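Local coordinates for protein nitrilotriacetate monooxygenase component B (Bacillus cereus ATCC 14579, PDB 3BPK) that probably binds FMN and acts as the flavin reductase component of a two-component monooxygenase, supplying reduced flavin to a partner enzyme, at residues 91-96 with 130-135; 31-36 with 84-89; 142-147 with 157-162; 48-53 with 60-65; 41-46 with 108-113. All blocks are in the same frame, centred on the assembly; numbering follows the deposited sequence. Where two conformers were deposited one is given.

Contact 1 (91-96 with 130-135); sequences ESYVAA and KEANIR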
# COMPACT_ATOMS: atom_id res chain seq x y z
N GLU B 91 -7.41 -13.44 -9.99
CA GLU B 91 -8.63 -14.27 -9.97
C GLU B 91 -8.34 -15.75 -10.24
O GLU B 91 -9.10 -16.62 -9.76
CB GLU B 91 -9.63 -13.75 -10.99
CG GLU B 91 -10.20 -12.37 -10.65
CD GLU B 91 -11.28 -11.89 -11.62
OE1 GLU B 91 -12.02 -12.76 -12.18
OE2 GLU B 91 -11.39 -10.66 -11.84
N SER B 92 -7.23 -16.06 -10.93
CA SER B 92 -6.97 -17.47 -11.33
C SER B 92 -6.58 -18.35 -10.15
O SER B 92 -6.65 -19.57 -10.25
CB SER B 92 -5.90 -17.57 -12.41
OG SER B 92 -4.59 -17.25 -11.93
N TYR B 93 -6.13 -17.77 -9.04
CA TYR B 93 -5.74 -18.61 -7.90
C TYR B 93 -6.13 -18.02 -6.54
O TYR B 93 -5.67 -18.50 -5.51
CB TYR B 93 -4.25 -19.04 -7.97
CG TYR B 93 -3.20 -18.01 -7.62
CD1 TYR B 93 -2.34 -18.23 -6.52
CD2 TYR B 93 -3.03 -16.85 -8.38
CE1 TYR B 93 -1.36 -17.32 -6.18
CE2 TYR B 93 -2.03 -15.90 -8.03
CZ TYR B 93 -1.21 -16.16 -6.93
OH TYR B 93 -0.24 -15.26 -6.54
N VAL B 94 -7.01 -17.01 -6.54
CA VAL B 94 -7.45 -16.42 -5.27
C VAL B 94 -8.16 -17.44 -4.36
O VAL B 94 -8.08 -17.35 -3.14
CB VAL B 94 -8.31 -15.13 -5.49
CG1 VAL B 94 -9.63 -15.48 -6.25
CG2 VAL B 94 -8.57 -14.43 -4.15
N ALA B 95 -8.82 -18.44 -4.96
CA ALA B 95 -9.41 -19.49 -4.12
C ALA B 95 -8.34 -20.18 -3.24
O ALA B 95 -8.56 -20.38 -2.04
CB ALA B 95 -10.21 -20.52 -4.96
N ALA B 96 -7.19 -20.53 -3.85
CA ALA B 96 -6.10 -21.17 -3.13
C ALA B 96 -5.45 -20.18 -2.18
O ALA B 96 -5.11 -20.55 -1.06
CB ALA B 96 -5.08 -21.74 -4.11
N LYS B 130 4.04 -21.74 -8.62
CA LYS B 130 3.87 -21.72 -10.05
C LYS B 130 2.56 -21.06 -10.51
O LYS B 130 2.52 -20.48 -11.60
CB LYS B 130 3.93 -23.18 -10.56
CG LYS B 130 3.89 -23.32 -12.05
CD LYS B 130 3.95 -24.82 -12.40
CE LYS B 130 3.59 -25.07 -13.87
NZ LYS B 130 4.75 -24.60 -14.64
N GLU B 131 1.51 -21.14 -9.67
CA GLU B 131 0.20 -20.63 -10.02
C GLU B 131 0.16 -19.11 -10.26
O GLU B 131 -0.72 -18.63 -11.01
CB GLU B 131 -0.83 -21.01 -8.97
CG GLU B 131 -1.21 -22.53 -8.94
CD GLU B 131 -0.18 -23.46 -8.30
OE1 GLU B 131 0.81 -22.99 -7.70
OE2 GLU B 131 -0.39 -24.70 -8.41
N ALA B 132 1.08 -18.34 -9.66
CA ALA B 132 1.10 -16.89 -9.91
C ALA B 132 1.50 -16.55 -11.33
O ALA B 132 2.37 -17.22 -11.92
CB ALA B 132 2.06 -16.21 -8.94
N ASN B 133 0.88 -15.49 -11.88
CA ASN B 133 1.25 -14.97 -13.19
C ASN B 133 2.37 -13.91 -13.10
O ASN B 133 3.05 -13.62 -14.08
CB ASN B 133 -0.01 -14.43 -13.89
CG ASN B 133 -0.99 -15.56 -14.26
OD1 ASN B 133 -0.83 -16.20 -15.29
ND2 ASN B 133 -2.01 -15.80 -13.41
N ILE B 134 2.53 -13.30 -11.92
CA ILE B 134 3.64 -12.37 -11.71
C ILE B 134 4.16 -12.65 -10.32
O ILE B 134 3.38 -12.72 -9.34
CB ILE B 134 3.23 -10.87 -11.81
CG1 ILE B 134 2.61 -10.53 -13.18
CG2 ILE B 134 4.47 -9.94 -11.48
CD1 ILE B 134 2.05 -9.10 -13.27
N ARG B 135 5.46 -12.86 -10.22
CA ARG B 135 6.08 -12.95 -8.91
C ARG B 135 7.44 -12.30 -8.88
O ARG B 135 8.12 -12.15 -9.92
CB ARG B 135 6.11 -14.37 -8.41
CG ARG B 135 7.15 -15.26 -9.07
CD ARG B 135 7.08 -16.70 -8.50
NE ARG B 135 8.28 -17.41 -8.91
CZ ARG B 135 8.50 -17.92 -10.13
NH1 ARG B 135 7.57 -17.89 -11.07
NH2 ARG B 135 9.67 -18.47 -10.38
O HOH W 1 -3.28 -19.53 -11.65
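Tyr93, the N-cap residue of helix 94-100, lays its ring over the turn that leads into strand 134-146, a worked example of an aromatic side chain packing on backbone as much as on side chains. The apolar part belongs to this ring. Its CG occupies the crowded position between the backbone N and the carbonyl carbon (chi1 76°), which swings the ring across to the other segment. At the near end Tyr93 CD1 lies 4.0 Å from Glu131 CB, and at the far end Tyr93 CZ is 3.8 Å from the methyl CB of Ala132. Over one face sit Glu131 O and Ala132 N, both displaced toward the rim. The Glu131 chain then bends at chi2 (76°), leading its carboxylate away to Thr117. The tyrosine hydroxyl slides past the alanine, with Tyr93 OH 3.5 Å from Ala132 CB, and bonds to Ile88 O.

The polar part is gathered round Ser92. Asn133 ND2 makes a weak, bent bond of 3.3 Å to Ser92 OG, and both groups have a stronger partner in the Asp90 carboxylate. One water bridges the segments, donating to Ser92 OG at 2.6 Å and to Glu131 O at 2.8 Å. Val94, just beyond the cap, packs on Leu202 of the second subunit.

With the water and the amide both donating to Ser92 OG, the serine proton is probably directed to Asp90; the Asp90 carboxylate, bonded to both Ser92 OG and Asn133 ND2, probably sets how these two side chains are turned, while the buried tyrosine hydroxyl is satisfied by a backbone carbonyl.

Contact 2 (31-36 with 84-89); sequences AFVTSV and FVVHIS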
# COMPACT_ATOMS: atom_id res chain seq x y z
N ALA B 31 -0.55 -8.95 -1.48
CA ALA B 31 0.70 -9.68 -1.69
C ALA B 31 0.53 -11.10 -1.18
O ALA B 31 0.19 -11.31 -0.01
CB ALA B 31 1.86 -9.00 -0.95
N PHE B 32 0.81 -12.10 -2.03
CA PHE B 32 0.83 -13.47 -1.54
C PHE B 32 2.30 -13.79 -1.34
O PHE B 32 3.08 -13.80 -2.32
CB PHE B 32 0.19 -14.44 -2.52
CG PHE B 32 0.24 -15.83 -2.06
CD1 PHE B 32 -0.43 -16.20 -0.89
CD2 PHE B 32 0.94 -16.81 -2.80
CE1 PHE B 32 -0.37 -17.51 -0.43
CE2 PHE B 32 1.00 -18.11 -2.33
CZ PHE B 32 0.33 -18.47 -1.16
N VAL B 33 2.70 -13.98 -0.08
CA VAL B 33 4.14 -14.00 0.26
C VAL B 33 4.57 -15.38 0.74
O VAL B 33 3.96 -15.92 1.69
CB VAL B 33 4.44 -13.00 1.40
CG1 VAL B 33 5.95 -13.01 1.76
CG2 VAL B 33 4.07 -11.56 0.97
N THR B 34 5.61 -15.93 0.10
CA THR B 34 6.19 -17.21 0.56
C THR B 34 7.53 -16.94 1.24
O THR B 34 8.27 -15.99 0.90
CB THR B 34 6.38 -18.25 -0.56
OG1 THR B 34 7.16 -17.70 -1.63
CG2 THR B 34 5.03 -18.70 -1.08
N SER B 35 7.83 -17.80 2.21
CA SER B 35 9.01 -17.65 3.04
C SER B 35 9.30 -19.04 3.60
O SER B 35 8.42 -19.93 3.56
CB SER B 35 8.74 -16.63 4.19
OG SER B 35 7.72 -17.09 5.07
N VAL B 36 10.52 -19.25 4.10
CA VAL B 36 10.93 -20.60 4.54
C VAL B 36 11.40 -20.56 5.98
O VAL B 36 12.12 -19.63 6.37
CB VAL B 36 12.04 -21.17 3.60
CG1 VAL B 36 12.52 -22.54 4.11
CG2 VAL B 36 11.47 -21.33 2.16
N PHE B 84 12.46 -13.57 0.50
CA PHE B 84 11.06 -13.99 0.44
C PHE B 84 10.55 -13.74 -0.96
O PHE B 84 11.19 -12.99 -1.72
CB PHE B 84 10.18 -13.27 1.51
CG PHE B 84 10.25 -11.74 1.46
CD1 PHE B 84 9.23 -11.00 0.82
CD2 PHE B 84 11.31 -11.04 2.07
CE1 PHE B 84 9.27 -9.59 0.80
CE2 PHE B 84 11.33 -9.63 2.06
CZ PHE B 84 10.33 -8.92 1.43
N VAL B 85 9.45 -14.38 -1.34
CA VAL B 85 8.89 -14.11 -2.68
C VAL B 85 7.53 -13.43 -2.54
O VAL B 85 6.68 -13.89 -1.76
CB VAL B 85 8.73 -15.43 -3.50
CG1 VAL B 85 8.18 -15.15 -4.93
CG2 VAL B 85 10.09 -16.18 -3.64
N VAL B 86 7.32 -12.38 -3.34
CA VAL B 86 6.04 -11.67 -3.34
C VAL B 86 5.33 -11.98 -4.65
O VAL B 86 5.89 -11.71 -5.74
CB VAL B 86 6.24 -10.14 -3.20
CG1 VAL B 86 4.86 -9.44 -3.33
CG2 VAL B 86 6.90 -9.83 -1.85
N HIS B 87 4.12 -12.53 -4.56
CA HIS B 87 3.35 -12.86 -5.75
C HIS B 87 2.18 -11.90 -5.86
O HIS B 87 1.55 -11.53 -4.84
CB HIS B 87 2.76 -14.28 -5.65
CG HIS B 87 3.78 -15.34 -5.38
ND1 HIS B 87 4.31 -15.55 -4.12
CD2 HIS B 87 4.34 -16.28 -6.20
CE1 HIS B 87 5.17 -16.57 -4.18
NE2 HIS B 87 5.22 -17.02 -5.43
N ILE B 88 1.87 -11.51 -7.08
CA ILE B 88 0.63 -10.75 -7.33
C ILE B 88 -0.55 -11.73 -7.25
O ILE B 88 -0.52 -12.85 -7.80
CB ILE B 88 0.65 -10.11 -8.74
CG1 ILE B 88 1.83 -9.13 -8.84
CG2 ILE B 88 -0.69 -9.42 -9.06
CD1 ILE B 88 1.87 -8.07 -7.74
N SER B 89 -1.58 -11.33 -6.51
CA SER B 89 -2.80 -12.14 -6.35
C SER B 89 -3.78 -11.82 -7.45
O SER B 89 -4.07 -10.66 -7.75
CB SER B 89 -3.47 -11.86 -4.98
OG SER B 89 -2.58 -12.13 -3.92
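Strands 28-36 and 83-88 are antiparallel neighbours in the central sheet of the split-barrel FMN-binding fold, the short segments running at 154° to each other. Ala31 opens the pairing opposite Ile88, and its CB meets Val86 CG1 at 3.9 Å on the face where Phe50 also packs. Phe32 follows in a hydrogen-bonded pair with His87: Phe32 N reaches His87 O almost straight, and His87 N returns to Phe32 O at 2.8 Å. Phe32 O is gripped twice, since His87 ND1 also approaches it at 2.8 Å, from above the carbonyl plane, the oxygen lying in the imidazole plane. With His87 NE2 hydrogen-bonded to Val129 N, the ring is held at both nitrogens, consistent with a neutral imidazole protonated at ND1. The Phe32 ring, CG anti to the backbone N, runs side by side with the imidazole, their planes oblique, and continues to Ile97 and Thr100 of helix 94-100. Val33 turns back to the face of Ala31 and sets CG1 4.0 Å from Phe84 CD1, while its CA lies 3.2 Å from Val85 O in a CA-H...O contact. Thr34 closes the ladder, exchanging two backbone bonds with Val85. Its OG1, bonded to Pro127 O, lies in the imidazole plane, 3.4 Å from His87 CE1.

Contact 3 (142-147 with 157-162); sequences RAIPLG and LLIGRV
The beta hairpin of strands 134-146 and 155-168 has a two-faced arrangement here: successive side chains alternate between the face turned to the second subunit and the reverse face. Arg142, Ile144, Leu157 and Ile159 share one face. Arg142 and Ile159 lie side by side and point the same way; the arginine CG, in the crowded position between backbone N and carbonyl carbon (chi1 70°), meets Ile159 CG1 at 3.7 Å, so the touching is done by the aliphatic base of the chain, which bends only later, at chi3. Ile144 comes at the same isoleucine obliquely, tip against flank, its CD1 3.9 Å from Ile159 CG1. Leu146 crosses Leu157 obliquely in turn, with Leu146 CD1 4.0 Å from Leu157 CD2; CG of Leu157 stands anti to the backbone N, whereas that of Leu146 lies beside its own N.

This apolar row is continued by the second subunit, where Ile144 packs on Ile144 and Leu157 on Leu157 of the other copy. On the reverse face Ala143 meets Leu158 alone, the methyl CB of Ala143 standing 3.6 Å from Leu158 CD2, while Leu158 also packs on Val64 of the neighbouring strand.

The backbone fixes this register through two hydrogen-bonded pairs. Between Ile144 and Leu157 two short bonds form, each donor standing well above the acceptor's carbonyl plane. Between Arg142 and Ile159 the pair is uneven: the bond from Arg142 N to Ile159 O is weak, yet Ile159 N meets Arg142 O at 2.8 Å, nearly along the C=O axis.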
# COMPACT_ATOMS: atom_id res chain seq x y z
N ARG B 142 15.13 -4.05 4.82
CA ARG B 142 15.02 -3.79 6.27
C ARG B 142 13.66 -4.25 6.77
O ARG B 142 12.71 -4.36 6.00
CB ARG B 142 15.32 -2.32 6.64
CG ARG B 142 14.28 -1.35 6.17
CD ARG B 142 14.61 0.07 6.69
NE ARG B 142 15.77 0.70 6.04
CZ ARG B 142 16.37 1.80 6.52
NH1 ARG B 142 15.96 2.31 7.69
NH2 ARG B 142 17.41 2.34 5.88
N ALA B 143 13.59 -4.57 8.06
CA ALA B 143 12.32 -4.86 8.71
C ALA B 143 12.19 -3.77 9.78
O ALA B 143 13.13 -3.56 10.55
CB ALA B 143 12.32 -6.26 9.33
N ILE B 144 11.07 -3.07 9.78
CA ILE B 144 10.88 -1.91 10.65
C ILE B 144 9.75 -2.22 11.67
O ILE B 144 8.59 -2.26 11.30
CB ILE B 144 10.51 -0.62 9.84
CG1 ILE B 144 11.45 -0.43 8.62
CG2 ILE B 144 10.57 0.60 10.80
CD1 ILE B 144 10.91 0.54 7.57
N PRO B 145 10.10 -2.45 12.95
CA PRO B 145 9.03 -2.71 13.92
C PRO B 145 8.28 -1.39 14.13
O PRO B 145 8.94 -0.33 14.28
CB PRO B 145 9.79 -3.12 15.21
CG PRO B 145 11.15 -3.49 14.74
CD PRO B 145 11.44 -2.60 13.55
N LEU B 146 6.96 -1.45 14.15
CA LEU B 146 6.14 -0.20 14.28
C LEU B 146 4.90 -0.41 15.12
O LEU B 146 4.41 -1.53 15.26
CB LEU B 146 5.73 0.35 12.90
CG LEU B 146 6.83 0.92 11.98
CD1 LEU B 146 6.28 1.19 10.59
CD2 LEU B 146 7.43 2.21 12.57
N GLY B 147 4.40 0.69 15.70
CA GLY B 147 3.14 0.66 16.42
C GLY B 147 3.23 -0.08 17.76
O GLY B 147 4.33 -0.41 18.23
N LEU B 157 7.17 -3.72 9.35
CA LEU B 157 7.04 -3.29 7.95
C LEU B 157 8.27 -3.82 7.22
O LEU B 157 9.40 -3.39 7.50
CB LEU B 157 6.95 -1.77 7.90
CG LEU B 157 6.70 -1.17 6.53
CD1 LEU B 157 5.42 -1.64 5.92
CD2 LEU B 157 6.67 0.37 6.66
N LEU B 158 8.04 -4.76 6.30
CA LEU B 158 9.15 -5.40 5.57
C LEU B 158 9.38 -4.62 4.31
O LEU B 158 8.45 -4.45 3.52
CB LEU B 158 8.80 -6.84 5.21
CG LEU B 158 8.41 -7.72 6.43
CD1 LEU B 158 8.12 -9.15 5.92
CD2 LEU B 158 9.47 -7.72 7.58
N ILE B 159 10.62 -4.16 4.11
CA ILE B 159 10.99 -3.49 2.87
C ILE B 159 11.79 -4.50 2.04
O ILE B 159 12.86 -4.96 2.48
CB ILE B 159 11.87 -2.23 3.13
CG1 ILE B 159 11.16 -1.25 4.10
CG2 ILE B 159 12.19 -1.53 1.81
CD1 ILE B 159 9.74 -0.83 3.67
N GLY B 160 11.27 -4.88 0.87
CA GLY B 160 11.91 -5.91 0.06
C GLY B 160 12.46 -5.26 -1.19
O GLY B 160 11.84 -4.35 -1.77
N ARG B 161 13.65 -5.70 -1.59
CA ARG B 161 14.23 -5.26 -2.86
C ARG B 161 14.05 -6.38 -3.85
O ARG B 161 14.46 -7.50 -3.59
CB ARG B 161 15.73 -4.94 -2.69
CG ARG B 161 16.43 -4.62 -4.01
CD ARG B 161 17.80 -3.95 -3.80
NE ARG B 161 18.75 -4.84 -3.13
CZ ARG B 161 19.55 -5.71 -3.73
NH1 ARG B 161 19.54 -5.84 -5.06
NH2 ARG B 161 20.39 -6.45 -3.00
N VAL B 162 13.40 -6.06 -4.98
CA VAL B 162 13.16 -7.08 -6.02
C VAL B 162 14.48 -7.37 -6.74
O VAL B 162 15.14 -6.44 -7.27
CB VAL B 162 12.11 -6.60 -7.06
CG1 VAL B 162 11.87 -7.68 -8.14
CG2 VAL B 162 10.81 -6.20 -6.36

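Contact 4 (48-53 with 60-65); sequences SYFNIV and ISVSVQ
The beta hairpin of strands 42-54 and 59-65 lies at the subunit interface. Tyr49, the centre of an inverse gamma turn, accepts a bond from the partner strand, Ser63 N to Tyr49 O at 2.9 Å. Asn51 and Ser61 exchange two backbone bonds, the shorter being Ser61 N to Asn51 O at 2.8 Å. Phe50, CG anti to its N, turns to the other face, its CD1 3.9 Å from Val62 CG2 and Ser61 O at its ring edge. Val53 CG2 presses on Ser61 CB at 3.5 Å. Tyr49 presents a ring edge to Ser63 CB, and the Gln65 side chain crosses that of Tyr49 at about a right angle, NE2 3.5 Å from Tyr49 CE2. Two waters bond Ser61 OG; one donates to Tyr49 O, the other to Ile52 O at 2.8 Å. Asn51 OD1 accepts from Ile52 N on a lone pair, at 2.7 Å, leaving ND2 to bond Phe50 O of the second subunit. Ser63 OG and Gln65 NE2 both bond Val53 O of that subunit. The polar face of the hairpin thus serves two purposes: waters satisfy its buried hydroxyl and carbonyls, while amide and hydroxyl groups join it to its copy.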
# COMPACT_ATOMS: atom_id res chain seq x y z
N SER B 48 -2.66 -7.64 2.67
CA SER B 48 -3.14 -6.53 1.88
C SER B 48 -2.49 -5.19 2.22
O SER B 48 -2.78 -4.18 1.56
CB SER B 48 -4.67 -6.42 1.96
OG SER B 48 -5.05 -5.84 3.22
N TYR B 49 -1.62 -5.17 3.25
CA TYR B 49 -0.93 -3.91 3.59
C TYR B 49 0.37 -3.89 2.78
O TYR B 49 1.47 -4.04 3.30
CB TYR B 49 -0.65 -3.74 5.09
CG TYR B 49 -1.84 -3.72 6.00
CD1 TYR B 49 -3.17 -3.86 5.54
CD2 TYR B 49 -1.63 -3.63 7.37
CE1 TYR B 49 -4.23 -3.89 6.44
CE2 TYR B 49 -2.70 -3.63 8.26
CZ TYR B 49 -3.97 -3.75 7.80
OH TYR B 49 -5.05 -3.76 8.68
N PHE B 50 0.18 -3.70 1.47
CA PHE B 50 1.21 -3.96 0.46
C PHE B 50 1.25 -2.78 -0.52
O PHE B 50 0.21 -2.29 -1.00
CB PHE B 50 0.71 -5.19 -0.33
CG PHE B 50 1.48 -5.54 -1.58
CD1 PHE B 50 2.89 -5.53 -1.62
CD2 PHE B 50 0.77 -6.01 -2.69
CE1 PHE B 50 3.56 -5.95 -2.79
CE2 PHE B 50 1.43 -6.45 -3.83
CZ PHE B 50 2.81 -6.42 -3.88
N ASN B 51 2.46 -2.32 -0.85
CA ASN B 51 2.54 -1.35 -1.95
C ASN B 51 3.97 -1.23 -2.46
O ASN B 51 4.90 -1.89 -1.96
CB ASN B 51 1.97 0.03 -1.56
CG ASN B 51 1.21 0.70 -2.70
OD1 ASN B 51 1.70 0.75 -3.82
ND2 ASN B 51 -0.01 1.19 -2.43
N ILE B 52 4.13 -0.38 -3.47
CA ILE B 52 5.45 -0.03 -3.98
C ILE B 52 6.12 0.97 -3.03
O ILE B 52 5.42 1.81 -2.43
CB ILE B 52 5.30 0.62 -5.41
CG1 ILE B 52 4.54 -0.31 -6.38
CG2 ILE B 52 6.66 0.98 -5.97
CD1 ILE B 52 4.11 0.41 -7.67
N VAL B 53 7.45 0.92 -2.92
CA VAL B 53 8.22 1.92 -2.16
C VAL B 53 8.99 2.85 -3.13
O VAL B 53 8.93 4.06 -3.02
CB VAL B 53 9.17 1.25 -1.13
CG1 VAL B 53 10.16 2.25 -0.55
CG2 VAL B 53 8.37 0.53 -0.02
N ILE B 60 9.61 -2.72 -2.49
CA ILE B 60 8.20 -2.92 -2.14
C ILE B 60 8.08 -3.04 -0.63
O ILE B 60 9.08 -3.26 0.08
CB ILE B 60 7.58 -4.15 -2.84
CG1 ILE B 60 8.28 -5.44 -2.41
CG2 ILE B 60 7.70 -3.99 -4.37
CD1 ILE B 60 7.83 -6.01 -1.07
N SER B 61 6.86 -2.83 -0.12
CA SER B 61 6.63 -2.96 1.34
C SER B 61 5.48 -3.89 1.63
O SER B 61 4.48 -3.91 0.90
CB SER B 61 6.32 -1.59 1.95
OG SER B 61 5.22 -0.97 1.30
N VAL B 62 5.60 -4.63 2.74
CA VAL B 62 4.48 -5.46 3.21
C VAL B 62 4.49 -5.31 4.73
O VAL B 62 5.51 -5.58 5.37
CB VAL B 62 4.69 -6.94 2.87
CG1 VAL B 62 3.52 -7.78 3.39
CG2 VAL B 62 4.82 -7.14 1.37
N SER B 63 3.38 -4.85 5.30
CA SER B 63 3.31 -4.73 6.76
C SER B 63 2.69 -5.99 7.34
O SER B 63 1.54 -6.33 7.01
CB SER B 63 2.54 -3.48 7.17
OG SER B 63 2.59 -3.33 8.57
N VAL B 64 3.46 -6.71 8.15
CA VAL B 64 3.03 -8.00 8.71
C VAL B 64 2.75 -7.81 10.21
O VAL B 64 3.64 -7.38 10.96
CB VAL B 64 4.13 -9.08 8.51
CG1 VAL B 64 3.68 -10.44 9.11
CG2 VAL B 64 4.42 -9.24 7.01
N GLN B 65 1.53 -8.09 10.63
CA GLN B 65 1.16 -7.80 12.04
C GLN B 65 1.84 -8.80 12.96
O GLN B 65 2.07 -9.96 12.57
CB GLN B 65 -0.36 -7.85 12.23
CG GLN B 65 -1.11 -6.85 11.33
CD GLN B 65 -0.54 -5.40 11.41
OE1 GLN B 65 -0.50 -4.78 12.51
NE2 GLN B 65 -0.11 -4.86 10.27
O HOH W 2 3.00 -1.65 2.67
O HOH W 3 -1.14 -7.02 5.48
O HOH W 4 5.05 1.70 0.37

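Contact 5 (41-46 with 108-113); sequences VLNGAP and ESEIEL
Two flat groups meet obliquely here, the Asn43 amide and the Glu110 carboxylate, with their planes 61° apart. Asn43 ND2 delivers a nearly straight hydrogen bond to Glu110 OE1 at 2.9 Å, the acceptor lying close to the amide plane and using its syn lone pair. From above the carboxylate plane comes Gly44 N, which binds the same Glu110 OE1 at 3.0 Å. Two donors thus grip one oxygen, which would favour the charged form of the acid. A bend at chi2 (89°) folds the Glu110 chain back along Gly44, while Asn43 OD1 is held by Asn77, so the amide cannot readily turn over.

Beside this polar group Ser109 sends its OG, anti to the backbone N, into the carbonyl plane of Leu42, with 2.7 Å between Ser109 OG and Leu42 O. Apolar branches add to the contact: Ile111 CG1 lies 3.9 Å from Leu42 CD2, and Ile111 CD1 approaches Gly44 CA, where no side chain intervenes, to 3.9 Å. Val41 CG1 rests on the backbone at Ser109, 3.7 Å from Ser109 N. Ile111 reaches on to Phe32 of the adjoining strand.

Ser109 OG also accepts from Glu112 N at 3.1 Å. A side chain that closes the first turn in this way is a serine N-cap, and here the capped start of helix 110-113 is docked on the edge of strand 42-54.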
# COMPACT_ATOMS: atom_id res chain seq x y z
N VAL B 41 10.50 -25.52 6.00
CA VAL B 41 9.10 -25.60 5.59
C VAL B 41 8.69 -24.33 4.83
O VAL B 41 9.09 -23.23 5.23
CB VAL B 41 8.19 -25.84 6.78
CG1 VAL B 41 6.72 -25.72 6.38
CG2 VAL B 41 8.52 -27.24 7.42
N LEU B 42 7.96 -24.50 3.73
CA LEU B 42 7.54 -23.37 2.90
C LEU B 42 6.20 -22.80 3.40
O LEU B 42 5.16 -23.43 3.26
CB LEU B 42 7.41 -23.80 1.44
CG LEU B 42 7.06 -22.71 0.43
CD1 LEU B 42 8.15 -21.63 0.41
CD2 LEU B 42 6.86 -23.31 -0.97
N ASN B 43 6.24 -21.59 3.97
CA ASN B 43 5.04 -20.93 4.42
C ASN B 43 4.53 -20.01 3.31
O ASN B 43 5.32 -19.54 2.45
CB ASN B 43 5.34 -20.07 5.66
CG ASN B 43 5.43 -20.88 6.95
OD1 ASN B 43 6.38 -20.74 7.69
ND2 ASN B 43 4.40 -21.71 7.23
N GLY B 44 3.23 -19.71 3.36
CA GLY B 44 2.63 -18.71 2.45
C GLY B 44 1.44 -18.09 3.14
O GLY B 44 0.70 -18.77 3.88
N ALA B 45 1.26 -16.80 2.88
CA ALA B 45 0.09 -16.07 3.41
C ALA B 45 -0.14 -14.79 2.64
O ALA B 45 0.79 -14.26 2.07
CB ALA B 45 0.29 -15.76 4.87
N PRO B 46 -1.41 -14.33 2.58
CA PRO B 46 -1.74 -13.09 1.92
C PRO B 46 -1.67 -11.91 2.89
O PRO B 46 -2.07 -12.03 4.07
CB PRO B 46 -3.21 -13.31 1.49
CG PRO B 46 -3.75 -14.23 2.55
CD PRO B 46 -2.61 -15.07 3.04
N GLU B 108 4.05 -25.78 9.35
CA GLU B 108 3.19 -26.51 8.41
C GLU B 108 3.00 -25.66 7.15
O GLU B 108 2.75 -24.45 7.23
CB GLU B 108 1.82 -26.84 9.00
CG GLU B 108 1.86 -27.75 10.19
CD GLU B 108 2.26 -29.19 9.87
OE1 GLU B 108 2.27 -29.63 8.68
OE2 GLU B 108 2.62 -29.87 10.85
N SER B 109 3.11 -26.27 5.98
CA SER B 109 3.12 -25.52 4.73
C SER B 109 1.71 -25.22 4.24
O SER B 109 0.99 -26.13 3.80
CB SER B 109 3.85 -26.31 3.64
OG SER B 109 3.77 -25.63 2.38
N GLU B 110 1.33 -23.94 4.25
CA GLU B 110 0.04 -23.55 3.69
C GLU B 110 0.03 -23.81 2.20
O GLU B 110 -1.02 -24.01 1.61
CB GLU B 110 -0.23 -22.07 3.92
CG GLU B 110 -0.38 -21.66 5.38
CD GLU B 110 0.94 -21.28 6.05
OE1 GLU B 110 2.05 -21.50 5.49
OE2 GLU B 110 0.86 -20.76 7.19
N ILE B 111 1.20 -23.74 1.56
CA ILE B 111 1.31 -23.96 0.14
C ILE B 111 0.83 -25.38 -0.21
O ILE B 111 -0.01 -25.55 -1.10
CB ILE B 111 2.77 -23.73 -0.33
CG1 ILE B 111 3.17 -22.27 -0.07
CG2 ILE B 111 2.95 -24.13 -1.79
CD1 ILE B 111 2.13 -21.21 -0.54
N GLU B 112 1.36 -26.37 0.51
CA GLU B 112 0.94 -27.76 0.25
C GLU B 112 -0.53 -28.00 0.64
O GLU B 112 -1.29 -28.69 -0.11
CB GLU B 112 1.91 -28.75 0.93
CG GLU B 112 3.36 -28.67 0.42
CD GLU B 112 3.57 -29.11 -1.03
OE1 GLU B 112 2.61 -29.56 -1.71
OE2 GLU B 112 4.71 -28.94 -1.52
N LEU B 113 -0.98 -27.42 1.76
CA LEU B 113 -2.39 -27.50 2.14
C LEU B 113 -3.32 -26.98 1.03
O LEU B 113 -4.36 -27.60 0.75
CB LEU B 113 -2.64 -26.72 3.43
CG LEU B 113 -4.09 -26.64 3.95
CD1 LEU B 113 -4.37 -27.78 4.94
CD2 LEU B 113 -4.38 -25.27 4.61

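How the contacts relate
The five contacts follow one antiparallel sheet and its borders. Contact 2 is the hub: probable hydrogen bonds join it to contact 1 (Ile134 O to Ile88 N, 3.0 Å) and contact 5 (Ser35 O to Asn43 N, 2.8 Å), and packing joins it to contact 4 (Val86 CG1 on Phe50 CZ) and contact 3 (Phe84 CZ on Gly160 CA, 3.7 Å). Contacts 3 and 4 are the closest pair, centres about 8 Å apart, linked by Leu158 N to Val62 O, both at the dimer interface. Contacts 1 and 3, centres about 24 Å apart, use the two ends of strand 134-146. FMN binding is expected of this family, but no contact here is established as flavin pocket.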